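Local coordinates for putative cell invasion protein with MAC/Perforin domain (Bacteroides thetaiotaomicron VPI-5482, PDB 3KK7) that is of unknown function but carries a membrane-attack complex/perforin domain, which suggests that it may insert into membranes or otherwise act on them, at residues Ile164-Gly169 with Pro322-Leu327; Glu282-Lys287 with Asp312-Ser317; Tyr383-Asn388 with Glu421-Asn426; Met498-Tyr503 with Thr530-Arg535. All coordinates share one frame; numbering follows the deposited sequence.

Interaction 1: Ile164-Gly169 with Pro322-Leu327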
# COMPACT_ATOMS: atom_id res chain seq x y z
N ILE A 164 24.18 11.05 -5.92
CA ILE A 164 24.75 12.35 -6.23
C ILE A 164 23.56 13.15 -6.70
O ILE A 164 22.97 12.80 -7.73
CB ILE A 164 25.82 12.24 -7.34
CG1 ILE A 164 26.96 11.36 -6.85
CG2 ILE A 164 26.33 13.62 -7.77
CD1 ILE A 164 28.12 11.25 -7.79
N GLU A 165 23.21 14.19 -5.96
CA GLU A 165 21.97 14.93 -6.19
C GLU A 165 22.18 16.44 -6.28
O GLU A 165 22.80 17.05 -5.39
CB GLU A 165 20.96 14.66 -5.06
CG GLU A 165 20.69 13.21 -4.90
CD GLU A 165 19.60 12.87 -3.89
OE1 GLU A 165 19.35 13.63 -2.92
OE2 GLU A 165 19.02 11.80 -4.10
N VAL A 166 21.66 17.04 -7.34
CA VAL A 166 21.55 18.48 -7.35
C VAL A 166 20.08 18.77 -7.03
O VAL A 166 19.17 18.38 -7.76
CB VAL A 166 21.99 19.06 -8.66
CG1 VAL A 166 21.88 20.60 -8.59
CG2 VAL A 166 23.40 18.63 -8.91
N VAL A 167 19.87 19.38 -5.88
CA VAL A 167 18.52 19.55 -5.37
C VAL A 167 18.10 20.97 -5.64
O VAL A 167 18.83 21.94 -5.35
CB VAL A 167 18.41 19.16 -3.89
CG1 VAL A 167 17.02 19.44 -3.37
CG2 VAL A 167 18.78 17.69 -3.72
N ASN A 168 16.93 21.08 -6.25
CA ASN A 168 16.44 22.38 -6.64
C ASN A 168 15.09 22.74 -6.05
O ASN A 168 14.78 23.91 -5.90
CB ASN A 168 16.38 22.44 -8.14
CG ASN A 168 16.47 23.83 -8.65
OD1 ASN A 168 17.53 24.47 -8.53
ND2 ASN A 168 15.38 24.32 -9.23
N GLY A 169 14.31 21.73 -5.70
CA GLY A 169 13.01 21.98 -5.14
C GLY A 169 12.52 20.91 -4.20
O GLY A 169 13.17 19.88 -3.95
N PRO A 322 28.86 16.75 -18.76
CA PRO A 322 27.77 17.31 -19.57
C PRO A 322 26.42 17.17 -18.90
O PRO A 322 25.61 18.11 -18.93
CB PRO A 322 27.81 16.48 -20.86
CG PRO A 322 29.23 16.01 -20.93
CD PRO A 322 29.61 15.73 -19.50
N TRP A 323 26.16 16.00 -18.31
CA TRP A 323 24.90 15.79 -17.61
C TRP A 323 24.74 16.76 -16.41
O TRP A 323 23.67 17.35 -16.21
CB TRP A 323 24.76 14.34 -17.15
CG TRP A 323 23.61 14.16 -16.29
CD1 TRP A 323 22.30 13.97 -16.67
CD2 TRP A 323 23.61 14.15 -14.87
NE1 TRP A 323 21.50 13.84 -15.56
CE2 TRP A 323 22.29 13.95 -14.44
CE3 TRP A 323 24.61 14.28 -13.91
CZ2 TRP A 323 21.94 13.89 -13.10
CZ3 TRP A 323 24.27 14.21 -12.59
CH2 TRP A 323 22.94 14.02 -12.19
N LEU A 324 25.81 16.95 -15.64
CA LEU A 324 25.73 17.81 -14.49
C LEU A 324 25.36 19.21 -14.95
O LEU A 324 24.48 19.84 -14.38
CB LEU A 324 27.06 17.83 -13.73
CG LEU A 324 27.09 18.70 -12.47
CD1 LEU A 324 26.17 18.13 -11.41
CD2 LEU A 324 28.51 18.81 -11.94
N GLN A 325 26.00 19.70 -16.00
CA GLN A 325 25.73 21.05 -16.43
C GLN A 325 24.44 21.17 -17.24
O GLN A 325 23.98 22.27 -17.50
CB GLN A 325 26.95 21.66 -17.13
CG GLN A 325 27.37 21.02 -18.41
CD GLN A 325 28.77 21.48 -18.84
OE1 GLN A 325 29.67 21.64 -18.01
NE2 GLN A 325 28.96 21.67 -20.15
N SER A 326 23.84 20.05 -17.62
CA SER A 326 22.52 20.09 -18.22
C SER A 326 21.48 20.46 -17.15
O SER A 326 20.37 20.93 -17.48
CB SER A 326 22.16 18.74 -18.80
OG SER A 326 21.75 17.86 -17.75
N LEU A 327 21.83 20.25 -15.88
CA LEU A 327 20.91 20.51 -14.76
C LEU A 327 20.70 22.00 -14.48
O LEU A 327 19.86 22.36 -13.65
CB LEU A 327 21.38 19.79 -13.49
CG LEU A 327 21.42 18.25 -13.54
CD1 LEU A 327 21.96 17.65 -12.21
CD2 LEU A 327 20.04 17.69 -13.88
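Val166 holds CG1 anti to its backbone N (chi1 -178°), which places CG2 beside the N and aims that methyl at two leucines of the segment Pro322-Leu327. Leu327 answers with CG anti to its carbonyl carbon (chi1 -63°), and an extended second torsion carries CD1 forward to the valine. The resulting pair, Val166 CG2 and Leu327 CD1, lies 3.7 Å apart, and the same leucine methyl also rests against the valine branch point, with Leu327 CD1 3.8 Å from Val166 CB. Leu324 arrives across the valine at about a right angle, its CD1 meeting Val166 CG2 at 3.8 Å. One valine methyl is therefore shared by two leucine methyls, and the contact is wholly apolar.

Trp323 backs this small cluster from within the helix: Leu327 CD1 sits above one face of the indole, 3.7 Å from the plane and toward its rim, so that methyl meets both the ring face and Val166. The ring is anchored by its NE1, which is hydrogen-bonded to Gly299 O. At the turn that follows, Ser326 OG donates to Trp323 O at 2.5 Å and is also paired with Ala301 N, tying this turn to the chain after strand 288-298. Trp253 packs on both Val166 and Leu324, extending the apolar patch.

The strand side is irregular just beyond the contact, where Asn168 and Gly169 both face Thr218 in a classic beta bulge. The contact thus packs the short helix 321-326 onto strand 157-173 of the large, curled antiparallel sheet at the heart of the MACPF fold.

Interaction 2: Glu282-Lys287 with Asp312-Ser317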
# COMPACT_ATOMS: atom_id res chain seq x y z
N GLU A 282 44.53 1.23 -6.86
CA GLU A 282 45.18 0.47 -5.79
C GLU A 282 44.33 0.44 -4.51
O GLU A 282 44.22 -0.60 -3.87
CB GLU A 282 46.55 1.08 -5.50
CG GLU A 282 47.53 0.17 -4.80
CD GLU A 282 48.97 0.36 -5.32
OE1 GLU A 282 49.16 0.29 -6.57
OE2 GLU A 282 49.89 0.56 -4.48
N THR A 283 43.70 1.56 -4.15
CA THR A 283 42.79 1.59 -3.01
C THR A 283 41.72 0.49 -3.10
O THR A 283 41.25 -0.01 -2.08
CB THR A 283 42.03 2.94 -2.90
OG1 THR A 283 42.97 4.01 -2.78
CG2 THR A 283 41.10 2.98 -1.69
N ILE A 284 41.31 0.16 -4.32
CA ILE A 284 40.23 -0.78 -4.55
C ILE A 284 40.75 -2.20 -4.62
O ILE A 284 40.28 -3.08 -3.92
CB ILE A 284 39.47 -0.42 -5.84
CG1 ILE A 284 38.59 0.81 -5.57
CG2 ILE A 284 38.60 -1.56 -6.31
CD1 ILE A 284 38.21 1.52 -6.79
N THR A 285 41.74 -2.41 -5.46
CA THR A 285 42.28 -3.74 -5.66
C THR A 285 42.93 -4.34 -4.39
O THR A 285 42.91 -5.55 -4.21
CB THR A 285 43.28 -3.73 -6.81
OG1 THR A 285 44.29 -2.75 -6.53
CG2 THR A 285 42.55 -3.40 -8.11
N ASN A 286 43.48 -3.48 -3.53
CA ASN A 286 44.02 -3.92 -2.24
C ASN A 286 42.97 -4.54 -1.31
O ASN A 286 43.31 -5.31 -0.42
CB ASN A 286 44.69 -2.75 -1.50
CG ASN A 286 46.05 -2.34 -2.10
OD1 ASN A 286 46.63 -3.00 -2.98
ND2 ASN A 286 46.57 -1.22 -1.61
N LYS A 287 41.70 -4.22 -1.51
CA LYS A 287 40.62 -4.81 -0.71
C LYS A 287 39.69 -5.74 -1.49
O LYS A 287 39.09 -6.64 -0.91
CB LYS A 287 39.80 -3.69 -0.07
CG LYS A 287 40.57 -2.82 0.93
CD LYS A 287 41.27 -3.65 2.02
CE LYS A 287 42.04 -2.77 2.97
NZ LYS A 287 42.28 -3.51 4.22
N ASP A 312 33.65 -2.80 -14.56
CA ASP A 312 34.69 -2.87 -13.54
C ASP A 312 35.16 -1.43 -13.24
O ASP A 312 35.60 -0.69 -14.15
CB ASP A 312 35.85 -3.76 -14.00
CG ASP A 312 36.99 -3.80 -12.99
OD1 ASP A 312 37.54 -2.72 -12.69
OD2 ASP A 312 37.34 -4.91 -12.51
N ILE A 313 35.10 -1.08 -11.95
CA ILE A 313 35.38 0.28 -11.47
C ILE A 313 36.76 0.81 -11.88
O ILE A 313 36.91 2.02 -12.13
CB ILE A 313 35.19 0.37 -9.93
CG1 ILE A 313 35.00 1.82 -9.47
CG2 ILE A 313 36.35 -0.31 -9.20
CD1 ILE A 313 33.71 2.45 -9.91
N THR A 314 37.74 -0.08 -11.97
CA THR A 314 39.09 0.31 -12.33
C THR A 314 39.33 0.33 -13.85
O THR A 314 40.36 0.80 -14.30
CB THR A 314 40.09 -0.66 -11.75
OG1 THR A 314 39.99 -1.92 -12.43
CG2 THR A 314 39.85 -0.88 -10.27
N ASN A 315 38.41 -0.22 -14.64
CA ASN A 315 38.59 -0.33 -16.08
C ASN A 315 37.82 0.72 -16.84
O ASN A 315 38.29 1.20 -17.88
CB ASN A 315 38.16 -1.72 -16.56
CG ASN A 315 38.57 -2.00 -18.01
OD1 ASN A 315 39.76 -1.87 -18.40
ND2 ASN A 315 37.59 -2.43 -18.82
N TYR A 316 36.63 1.09 -16.37
CA TYR A 316 35.83 2.00 -17.15
C TYR A 316 35.27 3.15 -16.32
O TYR A 316 34.62 2.94 -15.30
CB TYR A 316 34.72 1.24 -17.86
CG TYR A 316 33.95 2.09 -18.84
CD1 TYR A 316 34.58 2.57 -20.01
CD2 TYR A 316 32.62 2.41 -18.62
CE1 TYR A 316 33.88 3.35 -20.94
CE2 TYR A 316 31.92 3.21 -19.52
CZ TYR A 316 32.55 3.68 -20.68
OH TYR A 316 31.86 4.46 -21.56
N SER A 317 35.55 4.35 -16.80
CA SER A 317 35.12 5.59 -16.17
C SER A 317 34.18 6.32 -17.08
O SER A 317 34.37 6.32 -18.29
CB SER A 317 36.32 6.49 -15.89
OG SER A 317 37.14 5.87 -14.93
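Ile313 CG2 meets Ile284 CD1 at 3.6 Å, the tightest approach between helix 278-285 and the loop that follows strand 311-312. Taken in order, the segment begins with Asp312, at the end of that strand, whose carboxylate shapes the turn that presents its neighbours to the helix. Its OD1 accepts from Thr314 N at 2.7 Å, nearly head-on to the C-O bond although the N-H itself is bent (139°), and this bond defines an Asx turn. The same oxygen takes the hydroxyl of Thr314, OG1 to OD1 being 2.6 Å, on its syn side and 30° out of the carboxylate plane.

Ile313 comes next and makes the closest approach. With CG1 anti to the backbone N (chi1 -160°), its CG2 branch is left between N and the carbonyl carbon and faces the helix. The two isoleucines cross at about a right angle, and Ile313 CG2 reaches not only the delta methyl but also Ile284 CG2, at 3.9 Å. Leu291 of strand 288-298 and Ser250 touch both isoleucines.

Thr314 then turns its methyl to the helix while its hydroxyl stays with Asp312. Its CG2 stands 4.2 Å from Ile284 CG2 and 4.3 Å from Thr285 CG2, a looser fringe at the more exposed border. Past it, Asn315 N and Tyr316 N both bond to Asp312 O, closing the turn, and Tyr316 O accepts from Tyr293 OH.

The chemistry divides the labour: no hydrogen bond joins the two segments, the contact between them is apolar side-chain packing, and the polar bonds are spent within Asp312-Ser317, where a doubly gripped carboxylate oxygen holds Thr314 by its hydroxyl and leaves its methyl directed at the helix.

Interaction 3: Tyr383-Asn388 with Glu421-Asn426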
# COMPACT_ATOMS: atom_id res chain seq x y z
N TYR A 383 -17.93 -15.98 19.93
CA TYR A 383 -17.53 -16.14 21.32
C TYR A 383 -17.94 -14.92 22.11
O TYR A 383 -17.78 -13.80 21.64
CB TYR A 383 -16.02 -16.33 21.39
CG TYR A 383 -15.51 -16.53 22.80
CD1 TYR A 383 -15.80 -17.70 23.49
CD2 TYR A 383 -14.78 -15.54 23.44
CE1 TYR A 383 -15.35 -17.89 24.79
CE2 TYR A 383 -14.32 -15.73 24.75
CZ TYR A 383 -14.61 -16.92 25.41
OH TYR A 383 -14.16 -17.12 26.69
N ILE A 384 -18.50 -15.14 23.30
CA ILE A 384 -18.94 -14.05 24.16
C ILE A 384 -18.14 -14.06 25.45
O ILE A 384 -17.43 -13.10 25.73
CB ILE A 384 -20.47 -14.09 24.48
CG1 ILE A 384 -21.30 -13.99 23.20
CG2 ILE A 384 -20.85 -12.92 25.41
CD1 ILE A 384 -21.14 -12.67 22.43
N ARG A 385 -18.25 -15.14 26.23
CA ARG A 385 -17.49 -15.25 27.48
C ARG A 385 -17.41 -16.68 27.98
O ARG A 385 -18.06 -17.58 27.42
CB ARG A 385 -18.14 -14.38 28.56
CG ARG A 385 -19.61 -14.69 28.83
CD ARG A 385 -20.06 -14.15 30.18
NE ARG A 385 -21.39 -14.62 30.54
CZ ARG A 385 -22.53 -14.08 30.11
NH1 ARG A 385 -22.53 -13.02 29.29
NH2 ARG A 385 -23.69 -14.61 30.51
N LYS A 386 -16.61 -16.87 29.03
CA LYS A 386 -16.53 -18.13 29.78
C LYS A 386 -17.52 -18.12 30.93
O LYS A 386 -17.61 -17.13 31.65
CB LYS A 386 -15.12 -18.38 30.36
CG LYS A 386 -14.06 -18.61 29.31
CD LYS A 386 -12.94 -19.58 29.72
CE LYS A 386 -12.20 -20.02 28.43
NZ LYS A 386 -10.80 -20.52 28.66
N SER A 387 -18.21 -19.24 31.11
CA SER A 387 -19.11 -19.42 32.25
C SER A 387 -18.29 -19.50 33.52
O SER A 387 -17.07 -19.60 33.48
CB SER A 387 -19.96 -20.71 32.08
OG SER A 387 -19.24 -21.89 32.40
N ASN A 388 -18.97 -19.47 34.66
CA ASN A 388 -18.26 -19.64 35.92
C ASN A 388 -17.84 -21.09 36.15
O ASN A 388 -17.22 -21.39 37.18
CB ASN A 388 -19.07 -19.10 37.09
CG ASN A 388 -20.34 -19.88 37.33
OD1 ASN A 388 -20.39 -21.10 37.16
ND2 ASN A 388 -21.38 -19.18 37.76
N GLU A 421 -27.11 -19.74 30.92
CA GLU A 421 -27.87 -20.90 30.42
C GLU A 421 -28.51 -20.67 29.05
O GLU A 421 -28.63 -21.59 28.26
CB GLU A 421 -28.93 -21.36 31.44
CG GLU A 421 -28.36 -22.16 32.64
CD GLU A 421 -27.41 -21.34 33.56
OE1 GLU A 421 -27.46 -20.09 33.53
OE2 GLU A 421 -26.61 -21.95 34.31
N GLU A 422 -28.88 -19.42 28.78
CA GLU A 422 -29.40 -19.05 27.47
C GLU A 422 -28.34 -19.23 26.39
O GLU A 422 -28.56 -19.93 25.39
CB GLU A 422 -29.88 -17.61 27.48
CG GLU A 422 -31.07 -17.35 28.39
CD GLU A 422 -31.46 -15.89 28.43
OE1 GLU A 422 -31.10 -15.15 27.47
OE2 GLU A 422 -32.13 -15.47 29.41
N LEU A 423 -27.19 -18.60 26.60
CA LEU A 423 -26.06 -18.69 25.67
C LEU A 423 -25.60 -20.13 25.44
O LEU A 423 -25.32 -20.51 24.31
CB LEU A 423 -24.88 -17.82 26.17
CG LEU A 423 -25.08 -16.30 26.26
CD1 LEU A 423 -24.04 -15.66 27.18
CD2 LEU A 423 -25.04 -15.63 24.88
N LYS A 424 -25.56 -20.92 26.51
CA LYS A 424 -25.22 -22.35 26.41
C LYS A 424 -26.24 -23.15 25.57
O LYS A 424 -25.90 -24.19 24.99
CB LYS A 424 -25.12 -22.95 27.82
CG LYS A 424 -24.67 -24.41 27.88
CD LYS A 424 -24.31 -24.82 29.31
CE LYS A 424 -24.14 -26.33 29.47
NZ LYS A 424 -23.73 -26.66 30.86
N ALA A 425 -27.48 -22.66 25.50
CA ALA A 425 -28.53 -23.28 24.69
C ALA A 425 -28.31 -23.09 23.18
O ALA A 425 -28.95 -23.77 22.38
CB ALA A 425 -29.92 -22.77 25.10
N ASN A 426 -27.42 -22.17 22.80
CA ASN A 426 -27.01 -22.03 21.41
C ASN A 426 -26.13 -23.21 20.94
O ASN A 426 -25.91 -23.40 19.73
CB ASN A 426 -26.28 -20.70 21.18
CG ASN A 426 -27.18 -19.48 21.37
OD1 ASN A 426 -28.34 -19.49 20.99
ND2 ASN A 426 -26.62 -18.40 21.93
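Ile384 and Arg385 form a classic beta bulge opposite Leu393 at the end of strand 376-386 in the D2 domain, and both touch Leu423 of the short helix 420-424. Arg385 makes the closer contact. Leu423 CD1 lies over one face of the guanidinium, 3.3 Å above its plane and toward the rim, with NH2 of Arg385 3.5 Å and CZ of Arg385 3.7 Å from that methyl. The arginine has CG between its backbone N and carbonyl carbon (chi1 57°) and then runs extended to NE, crossing the leucine at about a right angle. Its neighbour Ile384 touches the other leucine methyl more loosely, CG1 of Ile384 to CD2 of Leu423 being 4.4 Å.

The polar rim of the guanidinium is also engaged. NH1 bonds to Ala416 O, while NH2 bonds to Gln418 O and forms a salt bridge with Asp420.

These bonds fix the rotation of the guanidinium and probably offset its charge, while its flat, poorly hydrated face is left to pack against Leu423. The strand is thereby joined to the helix by packing and by the salt bridge to its first residue, and to the preceding loop by hydrogen bonds.

Interaction 4: Met498-Tyr503 with Thr530-Arg535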
# COMPACT_ATOMS: atom_id res chain seq x y z
N MSE A 498 -25.41 3.66 13.04
CA MSE A 498 -24.18 4.37 12.68
C MSE A 498 -23.23 3.53 11.86
O MSE A 498 -22.02 3.70 11.91
CB MSE A 498 -23.47 4.95 13.92
CG MSE A 498 -24.43 5.72 14.87
SE MSE A 498 -25.67 6.96 13.95
CE MSE A 498 -24.39 8.28 13.28
N TYR A 499 -23.80 2.64 11.05
CA TYR A 499 -22.98 1.86 10.13
C TYR A 499 -23.42 2.18 8.72
O TYR A 499 -24.51 2.72 8.51
CB TYR A 499 -23.05 0.35 10.44
CG TYR A 499 -24.38 -0.29 10.15
CD1 TYR A 499 -24.70 -0.69 8.86
CD2 TYR A 499 -25.31 -0.51 11.17
CE1 TYR A 499 -25.93 -1.27 8.58
CE2 TYR A 499 -26.55 -1.12 10.89
CZ TYR A 499 -26.84 -1.49 9.59
OH TYR A 499 -28.02 -2.08 9.27
N CYS A 500 -22.56 1.83 7.76
CA CYS A 500 -22.76 2.18 6.38
C CYS A 500 -22.02 1.24 5.40
O CYS A 500 -20.82 0.99 5.56
CB CYS A 500 -22.31 3.62 6.17
SG CYS A 500 -22.11 4.11 4.44
N PHE A 501 -22.76 0.75 4.40
CA PHE A 501 -22.18 -0.04 3.32
C PHE A 501 -22.03 0.86 2.11
O PHE A 501 -23.00 1.51 1.70
CB PHE A 501 -23.04 -1.25 2.93
CG PHE A 501 -23.39 -2.18 4.08
CD1 PHE A 501 -22.48 -2.47 5.07
CD2 PHE A 501 -24.64 -2.78 4.13
CE1 PHE A 501 -22.82 -3.34 6.13
CE2 PHE A 501 -25.00 -3.65 5.20
CZ PHE A 501 -24.08 -3.93 6.19
N ALA A 502 -20.83 0.88 1.53
CA ALA A 502 -20.55 1.69 0.32
C ALA A 502 -20.27 0.81 -0.92
O ALA A 502 -19.86 -0.33 -0.79
CB ALA A 502 -19.37 2.65 0.58
N TYR A 503 -20.49 1.36 -2.12
CA TYR A 503 -20.11 0.68 -3.37
C TYR A 503 -20.15 1.65 -4.56
O TYR A 503 -21.03 2.51 -4.61
CB TYR A 503 -20.95 -0.59 -3.68
CG TYR A 503 -22.46 -0.40 -3.89
CD1 TYR A 503 -23.38 -0.64 -2.87
CD2 TYR A 503 -22.98 -0.04 -5.14
CE1 TYR A 503 -24.77 -0.48 -3.08
CE2 TYR A 503 -24.35 0.12 -5.36
CZ TYR A 503 -25.23 -0.10 -4.33
OH TYR A 503 -26.59 0.07 -4.56
N THR A 530 -18.62 14.71 5.37
CA THR A 530 -17.87 14.88 6.61
C THR A 530 -18.67 14.23 7.73
O THR A 530 -18.09 13.54 8.56
CB THR A 530 -17.48 16.37 6.92
OG1 THR A 530 -18.64 17.10 7.31
CG2 THR A 530 -16.86 17.08 5.72
N THR A 531 -20.00 14.39 7.71
CA THR A 531 -20.88 13.71 8.68
C THR A 531 -20.73 12.20 8.56
O THR A 531 -20.59 11.48 9.55
CB THR A 531 -22.37 14.12 8.50
OG1 THR A 531 -22.54 15.47 8.96
CG2 THR A 531 -23.34 13.18 9.26
N LEU A 532 -20.72 11.71 7.33
CA LEU A 532 -20.60 10.28 7.13
C LEU A 532 -19.33 9.72 7.77
O LEU A 532 -19.38 8.85 8.62
CB LEU A 532 -20.64 9.95 5.64
CG LEU A 532 -21.06 8.53 5.29
CD1 LEU A 532 -22.48 8.26 5.86
CD2 LEU A 532 -20.99 8.32 3.76
N TYR A 533 -18.18 10.26 7.39
CA TYR A 533 -16.94 9.68 7.91
C TYR A 533 -16.62 10.08 9.34
O TYR A 533 -15.77 9.46 9.98
CB TYR A 533 -15.75 9.93 6.96
CG TYR A 533 -15.38 11.37 6.63
CD1 TYR A 533 -14.90 12.24 7.61
CD2 TYR A 533 -15.41 11.83 5.31
CE1 TYR A 533 -14.50 13.55 7.30
CE2 TYR A 533 -15.03 13.14 5.00
CZ TYR A 533 -14.58 13.99 6.00
OH TYR A 533 -14.21 15.29 5.70
N GLN A 534 -17.24 11.13 9.86
CA GLN A 534 -16.97 11.49 11.25
C GLN A 534 -17.82 10.68 12.22
O GLN A 534 -17.40 10.46 13.36
CB GLN A 534 -17.17 12.98 11.51
CG GLN A 534 -16.10 13.81 10.87
CD GLN A 534 -16.15 15.24 11.26
OE1 GLN A 534 -17.14 15.75 11.81
NE2 GLN A 534 -15.07 15.93 10.98
N ARG A 535 -18.99 10.24 11.76
CA ARG A 535 -19.97 9.62 12.64
C ARG A 535 -20.36 8.21 12.26
O ARG A 535 -21.03 7.55 13.03
CB ARG A 535 -21.22 10.51 12.74
CG ARG A 535 -20.98 11.92 13.42
CD ARG A 535 -22.27 12.78 13.52
NE ARG A 535 -23.40 11.96 13.97
CZ ARG A 535 -24.70 12.26 13.82
NH1 ARG A 535 -25.08 13.41 13.26
NH2 ARG A 535 -25.62 11.40 14.24
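Met498, present as selenomethionine, packs against Arg535 just ahead of strand 499-504, where helix 529-535 lies over the four-stranded mixed sheet of the D3 domain. The helix and the last strand, 537-540, follow each other directly, and that strand runs parallel to 499-504, so the contact lies close to the point where the chain enters the sheet for the last time. Backbone bonds of Met498 with Lys537 and of Cys500 with Tyr539 join the two strands.

The first group comprises the contacts of one methyl with Arg535. The Met498 chain is bent at both its second and third torsions (chi2 -45°, chi3 -67°), folding the terminal methyl back toward the helix end. There CE lies 3.4 Å from Arg535 O and 3.5 Å from Arg535 NH2. The approach to the guanidinium is oblique, and Arg535 CB also comes within 3.9 Å of that methyl. The arginine chain is bent at its third torsion (chi3 44°) and its NH2 ends beside the methyl, so backbone carbonyl, CB and guanidinium all border one methyl. Tyr536 also touches Met498.

The second kind is apolar, and buried more deeply. Cys500 points into the contact from the strand and Leu532 reaches it from one turn earlier in the helix. Tyr493 and Tyr491, both of strand 489-494, lie against Cys500 and Leu532 respectively.

No hydrogen bond crosses between the two segments, and this inner pair is loose: Cys500 SG and Leu532 CD1 come no nearer than 4.4 Å.

How the interactions relate
Interactions 1 and 2 belong to the MACPF range and lie about 26 Å apart between centres; along the chain, both segments of interaction 2 fall between those of interaction 1. Strand 157-173 of interaction 1 and strand 311-312, which leads into the loop of interaction 2, are members of the same curled antiparallel sheet. Interaction 3 follows in the D2 domain and interaction 4 in the D3 domain, each on a sheet of its own, with centres about 33 Å apart. Between centres, interactions 2 and 3 are about 74 Å apart, on opposite sides of the chain's centre. The four contacts thus lie in separate parts of an elongated, multidomain molecule, each local to its own region.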